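Local coordinates for plu4264 (Photorhabdus luminescens subsp. laumondii, PDB 4MV2), which is of unknown function but belongs to the cupin superfamily and binds a metal ion, here nickel, at residues Asp11-Glu16 against Ile40-Thr45; Ala65-Asn70 against Phe74-Gly79; His90-Asn95 against Phe100-Ile105. All coordinates share one frame; numbering follows the deposited sequence. Where two conformers were deposited one is given.

Overall arrangement
Contact 3 lies deepest. It spans the interior of the cupin sandwich, from strand 90-94 of one sheet to strand 100-107 of the other, and carries a nickel ligand at one end. Contact 2 pairs strands 64-69 and 72-77 at the margin of the smaller sheet, partly buried and beside the second subunit. Contact 1 is smaller and also partly buried, at the edge of the larger sheet. Backbone bonds dominate contact 2, whereas contacts 1 and 3 have no hydrogen bond across their segments and rely on apolar touches. Contact 3 joins the others: V41 bonds to F100, and I66 bonds to I93. Contacts 1 and 2 do not touch; their centres lie about 17 Å apart.

Contact 1 (Asp11-Glu16 against Ile40-Thr45)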
loop_
_atom_site.group_PDB
_atom_site.type_symbol
_atom_site.label_atom_id
_atom_site.label_comp_id
_atom_site.label_asym_id
_atom_site.label_seq_id
_atom_site.Cartn_x
_atom_site.Cartn_y
_atom_site.Cartn_z
ATOM N N ASP A 11 -14.133 -12.979 -3.341
ATOM C CA ASP A 11 -15.534 -12.940 -3.716
ATOM C C ASP A 11 -16.297 -11.834 -2.971
ATOM O O ASP A 11 -17.397 -11.478 -3.375
ATOM C CB ASP A 11 -16.184 -14.277 -3.417
ATOM C CG ASP A 11 -17.612 -14.346 -3.903
ATOM O OD1 ASP A 11 -17.818 -14.202 -5.124
ATOM O OD2 ASP A 11 -18.524 -14.602 -3.095
ATOM N N SER A 12 -15.702 -11.289 -1.911
ATOM C CA SER A 12 -16.315 -10.204 -1.116
ATOM C C SER A 12 -16.084 -8.822 -1.702
ATOM O O SER A 12 -16.584 -7.830 -1.192
ATOM C CB SER A 12 -15.780 -10.214 0.340
ATOM O OG SER A 12 -14.420 -9.729 0.433
HETATM N N MSE A 13 -15.320 -8.726 -2.779
HETATM C CA MSE A 13 -14.985 -7.419 -3.359
HETATM C C MSE A 13 -16.269 -6.745 -3.852
HETATM O O MSE A 13 -17.213 -7.392 -4.284
HETATM C CB MSE A 13 -14.010 -7.587 -4.505
HETATM C CG MSE A 13 -12.611 -8.018 -3.993
HETATM SE SE MSE A 13 -11.378 -8.248 -5.416
HETATM C CE MSE A 13 -9.914 -7.256 -4.684
ATOM N N VAL A 14 -16.281 -5.428 -3.766
ATOM C CA VAL A 14 -17.381 -4.618 -4.217
ATOM C C VAL A 14 -16.965 -3.980 -5.532
ATOM O O VAL A 14 -15.898 -3.375 -5.645
ATOM C CB VAL A 14 -17.736 -3.543 -3.186
ATOM C CG1 VAL A 14 -18.717 -2.532 -3.762
ATOM C CG2 VAL A 14 -18.273 -4.181 -1.923
ATOM N N HIS A 15 -17.815 -4.132 -6.531
ATOM C CA HIS A 15 -17.569 -3.549 -7.842
ATOM C C HIS A 15 -17.939 -2.085 -7.824
ATOM O O HIS A 15 -19.099 -1.731 -7.542
ATOM C CB HIS A 15 -18.409 -4.289 -8.903
ATOM C CG HIS A 15 -18.034 -3.938 -10.299
ATOM N ND1 HIS A 15 -16.971 -4.514 -10.958
ATOM C CD2 HIS A 15 -18.608 -3.082 -11.177
ATOM C CE1 HIS A 15 -16.872 -3.983 -12.159
ATOM N NE2 HIS A 15 -17.871 -3.132 -12.331
ATOM N N GLU A 16 -16.944 -1.234 -8.024
ATOM C CA GLU A 16 -17.142 0.199 -8.071
ATOM C C GLU A 16 -16.068 0.807 -8.954
ATOM O O GLU A 16 -14.991 0.245 -9.111
ATOM C CB GLU A 16 -17.150 0.806 -6.666
ATOM C CG GLU A 16 -15.916 0.531 -5.869
ATOM C CD GLU A 16 -15.904 1.292 -4.547
ATOM O OE1 GLU A 16 -16.216 2.495 -4.550
ATOM O OE2 GLU A 16 -15.568 0.702 -3.501
ATOM N N ILE A 40 -8.751 -4.577 -8.561
ATOM C CA ILE A 40 -8.502 -5.455 -9.697
ATOM C C ILE A 40 -9.270 -4.956 -10.885
ATOM O O ILE A 40 -10.500 -4.788 -10.847
ATOM C CB ILE A 40 -8.894 -6.934 -9.447
ATOM C CG1 ILE A 40 -8.223 -7.497 -8.207
ATOM C CG2 ILE A 40 -8.511 -7.747 -10.694
ATOM C CD1 ILE A 40 -8.729 -8.891 -7.833
ATOM N N VAL A 41 -8.521 -4.676 -11.944
ATOM C CA VAL A 41 -9.110 -4.373 -13.259
ATOM C C VAL A 41 -9.081 -5.679 -14.034
ATOM O O VAL A 41 -8.015 -6.223 -14.314
ATOM C CB VAL A 41 -8.417 -3.216 -13.985
ATOM C CG1 VAL A 41 -9.136 -2.934 -15.321
ATOM C CG2 VAL A 41 -8.397 -1.951 -13.129
ATOM N N ARG A 42 -10.257 -6.191 -14.353
ATOM C CA ARG A 42 -10.390 -7.522 -14.936
ATOM C C ARG A 42 -9.852 -7.530 -16.365
ATOM O O ARG A 42 -9.711 -6.485 -16.998
ATOM C CB ARG A 42 -11.852 -7.942 -14.866
ATOM C CG ARG A 42 -12.365 -8.067 -13.440
ATOM C CD ARG A 42 -11.609 -9.108 -12.652
ATOM N NE ARG A 42 -12.121 -9.253 -11.291
ATOM C CZ ARG A 42 -11.623 -10.085 -10.402
ATOM N NH1 ARG A 42 -10.580 -10.843 -10.706
ATOM N NH2 ARG A 42 -12.155 -10.152 -9.176
ATOM N N PRO A 43 -9.522 -8.721 -16.882
ATOM C CA PRO A 43 -8.947 -8.796 -18.234
ATOM C C PRO A 43 -9.814 -8.099 -19.278
ATOM O O PRO A 43 -11.033 -8.249 -19.265
ATOM C CB PRO A 43 -8.898 -10.307 -18.482
ATOM C CG PRO A 43 -8.687 -10.875 -17.114
ATOM C CD PRO A 43 -9.584 -10.060 -16.255
ATOM N N GLU A 44 -9.179 -7.334 -20.162
ATOM C CA GLU A 44 -9.862 -6.659 -21.268
ATOM C C GLU A 44 -10.960 -5.741 -20.796
ATOM O O GLU A 44 -12.011 -5.643 -21.419
ATOM C CB GLU A 44 -10.354 -7.678 -22.304
ATOM C CG GLU A 44 -9.193 -8.498 -22.870
ATOM C CD GLU A 44 -9.537 -9.376 -24.042
ATOM O OE1 GLU A 44 -10.562 -10.063 -23.985
ATOM O OE2 GLU A 44 -8.786 -9.343 -25.030
ATOM N N THR A 45 -10.680 -5.028 -19.701
ATOM C CA THR A 45 -11.609 -4.006 -19.201
ATOM C C THR A 45 -10.833 -2.749 -18.845
ATOM O O THR A 45 -9.591 -2.773 -18.764
ATOM C CB THR A 45 -12.440 -4.456 -17.971
ATOM O OG1 THR A 45 -11.603 -4.557 -16.818
ATOM C CG2 THR A 45 -13.118 -5.810 -18.186
#
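At the edge of the larger sheet of the cupin beta-sandwich, M13 rests on I40. M13 is modelled as selenomethionine and stands just before strand 14-16. I40 lies near the end of strand 35-41. Strand 19-23 runs between these two strands, so the side chains meet across it rather than through paired backbones. There is no hydrogen bond between the segments, and the surface buried is small, 104 Å².

The touch is made by the ends of the two chains. M13 SE lies 3.6 Å from I40 CD1. The terminal methyl follows, with M13 CE 3.7 Å from I40 CD1. The side chains cross at about a right angle. M13 is extended as far as SE and then bends (chi3 132°), which lays CE over the tip of the isoleucine. D20 and S22 of strand 19-23 also border M13. I40 also touches W10 and H101.

R42 lies at the rim of this apolar contact. The nearest approach is loose: M13 SE is 4.3 Å from R42 NH2, at an oblique angle to the guanidinium. One face of that group is covered from within its own segment, where I40 CG2 sits 3.5 Å above the plane, offset toward the rim. The charge is answered by acids. R42 NE forms a salt bridge with D20, and R42 NH1 one with D99. These two links probably fix the rotation of the flat group.

Beyond R42 the chain reverses in a type II beta turn, R42 to T45. The T45 amide gives the turn's carbonyl only a weak bond. The hydroxyl is closer, with T45 OG1 donating to R42 O over 2.7 Å.

Contact 2 (Ala65-Asn70 against Phe74-Gly79)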
loop_
_atom_site.group_PDB
_atom_site.type_symbol
_atom_site.label_atom_id
_atom_site.label_comp_id
_atom_site.label_asym_id
_atom_site.label_seq_id
_atom_site.Cartn_x
_atom_site.Cartn_y
_atom_site.Cartn_z
ATOM N N ALA A 65 -0.878 -2.951 -17.208
ATOM C CA ALA A 65 -1.935 -2.027 -17.576
ATOM C C ALA A 65 -1.343 -0.745 -18.086
ATOM O O ALA A 65 -0.141 -0.535 -17.987
ATOM C CB ALA A 65 -2.863 -1.768 -16.402
ATOM N N ILE A 66 -2.223 0.105 -18.594
ATOM C CA ILE A 66 -1.904 1.492 -18.901
ATOM C C ILE A 66 -2.625 2.379 -17.906
ATOM O O ILE A 66 -3.831 2.259 -17.763
ATOM C CB ILE A 66 -2.377 1.857 -20.302
ATOM C CG1 ILE A 66 -1.656 0.994 -21.328
ATOM C CG2 ILE A 66 -2.122 3.321 -20.585
ATOM C CD1 ILE A 66 -2.284 1.093 -22.704
ATOM N N ILE A 67 -1.896 3.273 -17.249
ATOM C CA ILE A 67 -2.549 4.289 -16.434
ATOM C C ILE A 67 -2.610 5.535 -17.308
ATOM O O ILE A 67 -1.580 6.086 -17.667
ATOM C CB ILE A 67 -1.833 4.595 -15.115
ATOM C CG1 ILE A 67 -1.379 3.319 -14.399
ATOM C CG2 ILE A 67 -2.731 5.442 -14.250
ATOM C CD1 ILE A 67 -2.486 2.405 -14.001
ATOM N N ARG A 68 -3.815 5.980 -17.648
ATOM C CA ARG A 68 -3.986 7.190 -18.437
ATOM C C ARG A 68 -4.286 8.320 -17.480
ATOM O O ARG A 68 -5.279 8.280 -16.762
ATOM C CB ARG A 68 -5.138 7.008 -19.424
ATOM C CG ARG A 68 -5.341 8.240 -20.319
ATOM C CD ARG A 68 -6.168 7.950 -21.539
ATOM N NE ARG A 68 -5.434 7.080 -22.457
ATOM C CZ ARG A 68 -5.963 6.490 -23.522
ATOM N NH1 ARG A 68 -7.253 6.604 -23.795
ATOM N NH2 ARG A 68 -5.200 5.729 -24.291
ATOM N N ILE A 69 -3.411 9.317 -17.480
ATOM C CA ILE A 69 -3.515 10.468 -16.587
ATOM C C ILE A 69 -3.529 11.705 -17.473
ATOM O O ILE A 69 -2.541 12.022 -18.128
ATOM C CB ILE A 69 -2.343 10.520 -15.569
ATOM C CG1 ILE A 69 -2.300 9.226 -14.749
ATOM C CG2 ILE A 69 -2.461 11.754 -14.666
ATOM C CD1 ILE A 69 -1.109 9.125 -13.835
ATOM N N ASN A 70 -4.676 12.372 -17.514
ATOM C CA ASN A 70 -4.881 13.488 -18.424
ATOM C C ASN A 70 -4.383 13.142 -19.806
ATOM O O ASN A 70 -3.568 13.875 -20.400
ATOM C CB ASN A 70 -4.166 14.737 -17.928
ATOM C CG ASN A 70 -4.735 15.249 -16.623
ATOM O OD1 ASN A 70 -5.908 15.044 -16.310
ATOM N ND2 ASN A 70 -3.903 15.932 -15.856
ATOM N N PHE A 74 0.829 5.810 -19.184
ATOM C CA PHE A 74 1.938 5.249 -18.415
ATOM C C PHE A 74 1.746 3.732 -18.365
ATOM O O PHE A 74 0.930 3.251 -17.621
ATOM C CB PHE A 74 1.923 5.807 -16.989
ATOM C CG PHE A 74 2.193 7.286 -16.914
ATOM C CD1 PHE A 74 1.161 8.205 -17.064
ATOM C CD2 PHE A 74 3.475 7.759 -16.713
ATOM C CE1 PHE A 74 1.414 9.581 -17.015
ATOM C CE2 PHE A 74 3.726 9.127 -16.679
ATOM C CZ PHE A 74 2.686 10.035 -16.835
ATOM N N PRO A 75 2.509 2.965 -19.154
ATOM C CA PRO A 75 2.488 1.520 -18.944
ATOM C C PRO A 75 3.091 1.166 -17.606
ATOM O O PRO A 75 4.126 1.701 -17.223
ATOM C CB PRO A 75 3.362 1.005 -20.098
ATOM C CG PRO A 75 3.433 2.124 -21.056
ATOM C CD PRO A 75 3.388 3.335 -20.273
ATOM N N VAL A 76 2.462 0.233 -16.931
ATOM C CA VAL A 76 2.886 -0.156 -15.592
ATOM C C VAL A 76 2.802 -1.656 -15.387
ATOM O O VAL A 76 2.006 -2.363 -16.028
ATOM C CB VAL A 76 2.093 0.530 -14.472
ATOM C CG1 VAL A 76 2.318 2.059 -14.484
ATOM C CG2 VAL A 76 0.603 0.167 -14.526
ATOM N N THR A 77 3.629 -2.124 -14.457
ATOM C CA THR A 77 3.607 -3.513 -14.058
ATOM C C THR A 77 4.099 -3.621 -12.606
ATOM O O THR A 77 4.355 -2.612 -11.932
ATOM C CB THR A 77 4.410 -4.377 -14.987
ATOM O OG1 THR A 77 4.103 -5.779 -14.724
ATOM C CG2 THR A 77 5.881 -4.069 -14.841
ATOM N N LYS A 78 4.154 -4.834 -12.090
ATOM C CA LYS A 78 4.521 -5.141 -10.700
ATOM C C LYS A 78 5.663 -4.302 -10.199
ATOM O O LYS A 78 6.725 -4.269 -10.782
ATOM C CB LYS A 78 4.911 -6.618 -10.607
ATOM C CG LYS A 78 5.315 -7.096 -9.238
ATOM C CD LYS A 78 6.045 -8.470 -9.413
ATOM C CE LYS A 78 6.433 -9.136 -8.136
ATOM N NZ LYS A 78 7.046 -10.447 -8.427
ATOM N N GLY A 79 5.424 -3.639 -9.078
ATOM C CA GLY A 79 6.446 -2.839 -8.418
ATOM C C GLY A 79 6.382 -1.376 -8.723
ATOM O O GLY A 79 6.928 -0.582 -7.968
#
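A65 and V76 form a hydrogen-bonded pair of the beta hairpin made by strands 64-69 and 72-77 in the smaller sheet of the cupin sandwich. Both backbone groups of each residue are used. A65 N gives a bond of 3.2 Å to V76 O. V76 N returns one of 2.9 Å to A65 O. I67 and F74 form the next hydrogen-bonded pair. I67 N reaches F74 O at 2.9 Å and is nearly straight at the hydrogen, 174°, although the donor stands above the carbonyl plane. F74 N completes the pair by bonding to I67 O, with a more bent geometry.

P75 faces I66 in the non-hydrogen-bonded pair between them. Proline has no N-H, and none is called for at this place. Two carbonyls gain a further contact here. P75 CA lies 3.5 Å from A65 O, and I66 CA approaches F74 O in the same CH-to-oxygen manner. The outward backbone groups of I66 and R68 bond to I93 and H91 of strand 90-94. R68 NE makes a salt bridge with D73, T77 OG1 bonds to G63 O, and K78 NZ bonds to Q62 of the second subunit.

A65, I67, F74 and V76 share one face of the hairpin. V76 and I67 cross there at about a right angle, with V76 CG2 3.7 Å from I67 CG1. V76 CG1 lies beside the backbone N (chi1 -64°), which places CG2 between N and the carbonyl carbon, toward I67. I5 of the second subunit packs on F74 and V76. In one of its two conformers, I69 brings CD1 obliquely to F74 CD1 at 4.1 Å. The F74 ring has I67 O at its edge, in plane.

Contact 3 (His90-Asn95 against Phe100-Ile105); sequences HHVINN and FHFYTI. With NI (nickel (II) ion), chain C.
The F100 and F102 rings both meet V92 obliquely, neither squarely on a face nor at an edge. V92 is modelled in two conformers; in the one given, V92 CG1 lies 3.7 Å from F100 CE2, and the two side chains cross at about a right angle. V92 CG2 there reaches the far end of the other ring, 4.0 Å from F102 CZ. V92 and F102 come from opposite directions. With CG1 anti to the backbone N (chi1 -176°), this conformer spreads one methyl to each phenylalanine. The valine thus bridges the two sheets of the cupin sandwich from within.

N94 covers the base of F100. Its ND2 is 3.7 Å from F100 CB, and the amide and ring planes are 59° apart. The hydrogen bonds of the side-chain amide go to residues outside the two segments: ND2 donates to E98 O and V41 O, and OD1 accepts from N96 N.

The H90 ring, at the other end of strand 90-94, has water 1 at its edge, in plane. H90 NE2 binds nickel at 2.2 Å. H50, H52, E56 and two waters complete six ligands. H90 ND1 bonds to S88 O, which, with the metal bond, probably fixes the rotation of the ring. T104 bonds to the second oxygen of E56.

Strand 90-94 gives V92 to the apolar core and H90 to the metal site. The two water ligands are consistent with positions that a substrate could take.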
loop_
_atom_site.group_PDB
_atom_site.type_symbol
_atom_site.label_atom_id
_atom_site.label_comp_id
_atom_site.label_asym_id
_atom_site.label_seq_id
_atom_site.Cartn_x
_atom_site.Cartn_y
_atom_site.Cartn_z
ATOM N N HIS A 90 -8.067 10.364 -14.297
ATOM C CA HIS A 90 -7.301 9.140 -14.330
ATOM C C HIS A 90 -8.181 7.965 -14.410
ATOM O O HIS A 90 -9.274 7.967 -13.824
ATOM C CB HIS A 90 -6.367 8.991 -13.104
ATOM C CG HIS A 90 -7.021 9.229 -11.760
ATOM N ND1 HIS A 90 -7.360 10.491 -11.309
ATOM C CD2 HIS A 90 -7.328 8.374 -10.747
ATOM C CE1 HIS A 90 -7.885 10.398 -10.097
ATOM N NE2 HIS A 90 -7.865 9.128 -9.723
ATOM N N HIS A 91 -7.715 6.980 -15.172
ATOM C CA HIS A 91 -8.275 5.623 -15.144
ATOM C C HIS A 91 -7.223 4.578 -15.591
ATOM O O HIS A 91 -6.096 4.923 -16.003
ATOM C CB HIS A 91 -9.579 5.545 -15.973
ATOM C CG HIS A 91 -9.413 5.562 -17.466
ATOM N ND1 HIS A 91 -9.208 6.722 -18.196
ATOM C CD2 HIS A 91 -9.511 4.561 -18.372
ATOM C CE1 HIS A 91 -9.192 6.428 -19.481
ATOM N NE2 HIS A 91 -9.344 5.121 -19.616
ATOM N N VAL A 92 -7.614 3.319 -15.475
ATOM C CA VAL A 92 -6.737 2.186 -15.685
ATOM C C VAL A 92 -7.278 1.349 -16.833
ATOM O O VAL A 92 -8.464 1.051 -16.878
ATOM C CB VAL A 92 -6.658 1.341 -14.415
ATOM C CG1 VAL A 92 -5.660 0.206 -14.578
ATOM C CG2 VAL A 92 -6.243 2.222 -13.218
ATOM N N ILE A 93 -6.395 1.003 -17.764
ATOM C CA ILE A 93 -6.756 0.231 -18.957
ATOM C C ILE A 93 -6.020 -1.069 -18.929
ATOM O O ILE A 93 -4.791 -1.095 -18.949
ATOM C CB ILE A 93 -6.381 1.005 -20.259
ATOM C CG1 ILE A 93 -7.115 2.343 -20.314
ATOM C CG2 ILE A 93 -6.656 0.131 -21.502
ATOM C CD1 ILE A 93 -6.455 3.342 -21.266
ATOM N N ASN A 94 -6.767 -2.170 -18.857
ATOM C CA ASN A 94 -6.164 -3.495 -18.888
ATOM C C ASN A 94 -6.530 -4.210 -20.176
ATOM O O ASN A 94 -7.597 -4.823 -20.257
ATOM C CB ASN A 94 -6.596 -4.368 -17.710
ATOM C CG ASN A 94 -5.890 -5.727 -17.681
ATOM O OD1 ASN A 94 -4.986 -6.003 -18.459
ATOM N ND2 ASN A 94 -6.358 -6.602 -16.805
ATOM N N ASN A 95 -5.641 -4.141 -21.161
ATOM C CA ASN A 95 -5.891 -4.765 -22.464
ATOM C C ASN A 95 -5.487 -6.247 -22.495
ATOM O O ASN A 95 -5.630 -6.911 -23.514
ATOM C CB ASN A 95 -5.129 -4.053 -23.589
ATOM C CG ASN A 95 -5.619 -2.647 -23.863
ATOM O OD1 ASN A 95 -4.813 -1.758 -24.162
ATOM N ND2 ASN A 95 -6.897 -2.438 -23.809
ATOM N N PHE A 100 -5.325 -7.347 -13.520
ATOM C CA PHE A 100 -4.392 -6.296 -13.138
ATOM C C PHE A 100 -4.717 -5.854 -11.726
ATOM O O PHE A 100 -5.830 -5.427 -11.453
ATOM C CB PHE A 100 -4.466 -5.098 -14.064
ATOM C CG PHE A 100 -3.565 -3.982 -13.648
ATOM C CD1 PHE A 100 -2.187 -4.115 -13.799
ATOM C CD2 PHE A 100 -4.056 -2.816 -13.065
ATOM C CE1 PHE A 100 -1.335 -3.106 -13.434
ATOM C CE2 PHE A 100 -3.175 -1.809 -12.701
ATOM C CZ PHE A 100 -1.841 -1.971 -12.876
ATOM N N HIS A 101 -3.760 -6.033 -10.812
ATOM C CA HIS A 101 -3.947 -5.704 -9.413
ATOM C C HIS A 101 -3.116 -4.491 -9.023
ATOM O O HIS A 101 -1.924 -4.401 -9.359
ATOM C CB HIS A 101 -3.457 -6.839 -8.507
ATOM C CG HIS A 101 -4.152 -8.143 -8.656
ATOM N ND1 HIS A 101 -4.920 -8.660 -7.640
ATOM C CD2 HIS A 101 -4.153 -9.065 -9.657
ATOM C CE1 HIS A 101 -5.362 -9.847 -8.005
ATOM N NE2 HIS A 101 -4.891 -10.125 -9.216
ATOM N N PHE A 102 -3.712 -3.605 -8.232
ATOM C CA PHE A 102 -2.955 -2.495 -7.640
ATOM C C PHE A 102 -3.608 -2.120 -6.328
ATOM O O PHE A 102 -4.790 -2.393 -6.121
ATOM C CB PHE A 102 -2.878 -1.287 -8.613
ATOM C CG PHE A 102 -4.183 -0.606 -8.893
ATOM C CD1 PHE A 102 -5.056 -1.092 -9.841
ATOM C CD2 PHE A 102 -4.491 0.599 -8.273
ATOM C CE1 PHE A 102 -6.228 -0.424 -10.122
ATOM C CE2 PHE A 102 -5.649 1.230 -8.550
ATOM C CZ PHE A 102 -6.512 0.719 -9.489
ATOM N N TYR A 103 -2.843 -1.480 -5.447
ATOM C CA TYR A 103 -3.357 -0.921 -4.213
ATOM C C TYR A 103 -3.355 0.579 -4.365
ATOM O O TYR A 103 -2.385 1.151 -4.809
ATOM C CB TYR A 103 -2.508 -1.374 -2.987
ATOM C CG TYR A 103 -3.332 -1.393 -1.727
ATOM C CD1 TYR A 103 -4.020 -2.515 -1.353
ATOM C CD2 TYR A 103 -3.499 -0.253 -0.940
ATOM C CE1 TYR A 103 -4.875 -2.545 -0.236
ATOM C CE2 TYR A 103 -4.328 -0.255 0.157
ATOM C CZ TYR A 103 -5.046 -1.385 0.489
ATOM O OH TYR A 103 -5.881 -1.329 1.563
ATOM N N THR A 104 -4.456 1.213 -4.006
ATOM C CA THR A 104 -4.514 2.675 -3.984
ATOM C C THR A 104 -4.595 3.144 -2.538
ATOM O O THR A 104 -5.259 2.554 -1.710
ATOM C CB THR A 104 -5.651 3.259 -4.804
ATOM O OG1 THR A 104 -5.602 4.656 -4.627
ATOM C CG2 THR A 104 -7.008 2.725 -4.424
ATOM N N ILE A 105 -3.853 4.201 -2.260
ATOM C CA ILE A 105 -3.880 4.912 -0.996
ATOM C C ILE A 105 -4.188 6.367 -1.310
ATOM O O ILE A 105 -3.540 6.963 -2.136
ATOM C CB ILE A 105 -2.538 4.786 -0.238
ATOM C CG1 ILE A 105 -2.249 3.314 0.070
ATOM C CG2 ILE A 105 -2.563 5.639 1.026
ATOM C CD1 ILE A 105 -0.898 3.074 0.675
HETATM NI NI NI C . -8.761 8.397 -7.898
HETATM O O HOH W 1 -8.519 6.378 -8.317
HETATM O O HOH W 2 -9.685 7.573 -6.112
#